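Local structure of RmpD (Hexulose-6-phosphate synthase) (Streptococcus mutans, 3EXR) at residues W122-Q128 against K163-F169. The protein belongs to the orotidine 5'-phosphate decarboxylase/HUMPS family of enzymes, which share the TIM-barrel fold. Sequence-based numbering, arbitrary orientation.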
loop_
_atom_site.group_PDB
_atom_site.type_symbol
_atom_site.label_atom_id
_atom_site.label_comp_id
_atom_site.label_asym_id
_atom_site.label_seq_id
_atom_site.Cartn_x
_atom_site.Cartn_y
_atom_site.Cartn_z
ATOM N N TRP A 122 12.673 -8.377 -4.766
ATOM C CA TRP A 122 12.681 -9.240 -3.594
ATOM C C TRP A 122 13.579 -10.444 -3.842
ATOM O O TRP A 122 13.801 -10.822 -4.997
ATOM C CB TRP A 122 11.259 -9.691 -3.232
ATOM C CG TRP A 122 10.638 -10.479 -4.298
ATOM C CD1 TRP A 122 9.938 -10.000 -5.351
ATOM C CD2 TRP A 122 10.704 -11.906 -4.467
ATOM N NE1 TRP A 122 9.544 -11.042 -6.163
ATOM C CE2 TRP A 122 9.998 -12.221 -5.639
ATOM C CE3 TRP A 122 11.261 -12.948 -3.722
ATOM C CZ2 TRP A 122 9.850 -13.521 -6.092
ATOM C CZ3 TRP A 122 11.139 -14.233 -4.179
ATOM C CH2 TRP A 122 10.423 -14.516 -5.354
ATOM N N THR A 123 14.095 -11.024 -2.768
ATOM C CA THR A 123 15.012 -12.160 -2.846
ATOM C C THR A 123 14.458 -13.416 -2.144
ATOM O O THR A 123 13.538 -13.342 -1.319
ATOM C CB THR A 123 16.365 -11.815 -2.174
ATOM O OG1 THR A 123 16.163 -11.654 -0.767
ATOM C CG2 THR A 123 16.962 -10.523 -2.713
ATOM N N TYR A 124 15.043 -14.573 -2.456
ATOM C CA TYR A 124 14.704 -15.806 -1.759
ATOM C C TYR A 124 15.180 -15.809 -0.280
ATOM O O TYR A 124 14.599 -16.494 0.563
ATOM C CB TYR A 124 15.261 -17.002 -2.510
ATOM C CG TYR A 124 14.625 -17.193 -3.878
ATOM C CD1 TYR A 124 13.283 -17.550 -3.982
ATOM C CD2 TYR A 124 15.361 -17.029 -5.058
ATOM C CE1 TYR A 124 12.677 -17.743 -5.231
ATOM C CE2 TYR A 124 14.759 -17.226 -6.322
ATOM C CZ TYR A 124 13.415 -17.567 -6.390
ATOM O OH TYR A 124 12.795 -17.784 -7.613
ATOM N N ASP A 125 16.221 -15.040 0.034
ATOM C CA ASP A 125 16.642 -14.898 1.424
ATOM C C ASP A 125 15.562 -14.161 2.220
ATOM O O ASP A 125 15.220 -14.570 3.332
ATOM C CB ASP A 125 18.008 -14.205 1.522
ATOM C CG ASP A 125 19.114 -15.032 0.878
ATOM O OD1 ASP A 125 19.120 -16.272 1.049
ATOM O OD2 ASP A 125 19.966 -14.507 0.153
ATOM N N GLN A 126 14.981 -13.126 1.622
ATOM C CA GLN A 126 13.832 -12.447 2.234
ATOM C C GLN A 126 12.656 -13.415 2.367
ATOM O O GLN A 126 12.020 -13.493 3.425
ATOM C CB GLN A 126 13.431 -11.219 1.410
ATOM C CG GLN A 126 14.453 -10.088 1.388
ATOM C CD GLN A 126 14.074 -8.963 0.418
ATOM O OE1 GLN A 126 13.385 -9.189 -0.569
ATOM N NE2 GLN A 126 14.531 -7.750 0.706
ATOM N N ALA A 127 12.365 -14.162 1.300
ATOM C CA ALA A 127 11.249 -15.102 1.337
ATOM C C ALA A 127 11.389 -16.093 2.486
ATOM O O ALA A 127 10.414 -16.405 3.158
ATOM C CB ALA A 127 11.098 -15.826 -0.002
ATOM N N GLN A 128 12.611 -16.553 2.767
ATOM C CA GLN A 128 12.785 -17.492 3.881
ATOM C C GLN A 128 12.511 -16.785 5.221
ATOM O O GLN A 128 11.998 -17.384 6.155
ATOM C CB GLN A 128 14.188 -18.138 3.848
ATOM C CG GLN A 128 14.408 -19.214 4.899
ATOM C CD GLN A 128 13.517 -20.425 4.685
ATOM O OE1 GLN A 128 13.497 -21.004 3.592
ATOM N NE2 GLN A 128 12.738 -20.783 5.696
ATOM N N LYS A 163 9.830 -22.317 -7.557
ATOM C CA LYS A 163 10.799 -22.250 -6.460
ATOM C C LYS A 163 10.153 -21.825 -5.151
ATOM O O LYS A 163 10.480 -22.358 -4.094
ATOM C CB LYS A 163 11.961 -21.331 -6.819
ATOM C CG LYS A 163 13.044 -21.198 -5.713
ATOM C CD LYS A 163 13.686 -22.537 -5.332
ATOM C CE LYS A 163 15.212 -22.423 -5.147
ATOM N NZ LYS A 163 15.643 -21.572 -4.003
ATOM N N LEU A 164 9.246 -20.854 -5.208
ATOM C CA LEU A 164 8.527 -20.449 -4.003
ATOM C C LEU A 164 7.676 -21.576 -3.424
ATOM O O LEU A 164 7.616 -21.766 -2.213
ATOM C CB LEU A 164 7.668 -19.221 -4.278
ATOM C CG LEU A 164 8.359 -17.916 -4.577
ATOM C CD1 LEU A 164 7.325 -16.948 -5.116
ATOM C CD2 LEU A 164 9.058 -17.329 -3.327
ATOM N N ILE A 165 7.045 -22.351 -4.304
ATOM C CA ILE A 165 6.229 -23.487 -3.888
ATOM C C ILE A 165 7.142 -24.508 -3.189
ATOM O O ILE A 165 6.809 -25.023 -2.118
ATOM C CB ILE A 165 5.490 -24.130 -5.101
ATOM C CG1 ILE A 165 4.364 -23.204 -5.586
ATOM C CG2 ILE A 165 4.953 -25.520 -4.741
ATOM C CD1 ILE A 165 3.742 -23.549 -6.946
ATOM N N GLU A 166 8.314 -24.748 -3.781
ATOM C CA GLU A 166 9.235 -25.735 -3.223
ATOM C C GLU A 166 9.766 -25.300 -1.863
ATOM O O GLU A 166 9.985 -26.128 -0.989
ATOM C CB GLU A 166 10.352 -26.060 -4.202
ATOM C CG GLU A 166 9.922 -27.075 -5.275
ATOM C CD GLU A 166 8.906 -28.140 -4.793
ATOM O OE1 GLU A 166 7.724 -28.124 -5.242
ATOM O OE2 GLU A 166 9.287 -29.015 -3.985
ATOM N N MET A 167 9.921 -23.992 -1.664
ATOM C CA MET A 167 10.328 -23.439 -0.361
ATOM C C MET A 167 9.265 -23.629 0.719
ATOM O O MET A 167 9.564 -23.511 1.898
ATOM C CB MET A 167 10.634 -21.943 -0.493
ATOM C CG MET A 167 11.923 -21.656 -1.218
ATOM S SD MET A 167 12.274 -19.896 -1.312
ATOM C CE MET A 167 12.828 -19.570 0.309
ATOM N N GLY A 168 8.022 -23.897 0.331
ATOM C CA GLY A 168 6.941 -24.057 1.296
ATOM C C GLY A 168 5.830 -23.007 1.227
ATOM O O GLY A 168 4.929 -23.022 2.060
ATOM N N PHE A 169 5.872 -22.125 0.228
ATOM C CA PHE A 169 4.764 -21.173 0.008
ATOM C C PHE A 169 3.540 -21.770 -0.655
ATOM O O PHE A 169 3.642 -22.599 -1.598
ATOM C CB PHE A 169 5.218 -19.950 -0.801
ATOM C CG PHE A 169 6.094 -18.998 -0.027
ATOM C CD1 PHE A 169 5.540 -17.986 0.751
ATOM C CD2 PHE A 169 7.473 -19.131 -0.058
ATOM C CE1 PHE A 169 6.341 -17.102 1.475
ATOM C CE2 PHE A 169 8.290 -18.259 0.648
ATOM C CZ PHE A 169 7.730 -17.230 1.412
HETATM O O HOH W 1 12.209 -23.170 2.730
#
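One tyrosine ring serves two unlike neighbours here. Lys163 carries its NZ over a face of Tyr124, 4.6 Å from the ring centroid and 14° off the normal, a cation-pi contact, while its CG lies 3.5 Å from Tyr124 CE1. Met167 makes a Met-aromatic contact with the same ring, approaching obliquely: its SD is 3.7 Å from Tyr124 CD1. Lys163 and Met167 are four residues apart, so a single turn of helix presents both to the tyrosine. Deeper in, Leu164 CD2 packs 3.7 Å from Trp122 CH2 and 4.2 Å from Ala127 CB.

The example illustrates how neighbouring outer helices pack in a TIM barrel. Helices 124-132 and 155-167 follow successive strands of the eight-stranded parallel barrel, and their segments run in roughly the same direction, 32° apart, with axes 11.3 Å from each other. No direct hydrogen bond crosses between the segments, but a water links the two helices, donating to Gln128 OE1 (2.7 Å) and Met167 O (2.8 Å); Gln128 NE2 is held by Asp132.

Each segment also carries a helix-end motif of its own. Thr123 and Gln126 form a capping box, with Gln126 N donating to Thr123 OG1 and Thr123 N to Gln126 OE1, both at 3.0 Å. At the other helix's C-terminus, Gly168 adopts positive phi in a Schellman motif, and the chain turns into strand 170-174. Beyond it, Phe169 sends its CA-to-CB bond toward segment 122-128, and its ring lies against Ala127: its CE2 is 3.8 Å from Ala127 CB, and the ring edge meets Ala127 O, 3.3 Å from Phe169 CZ.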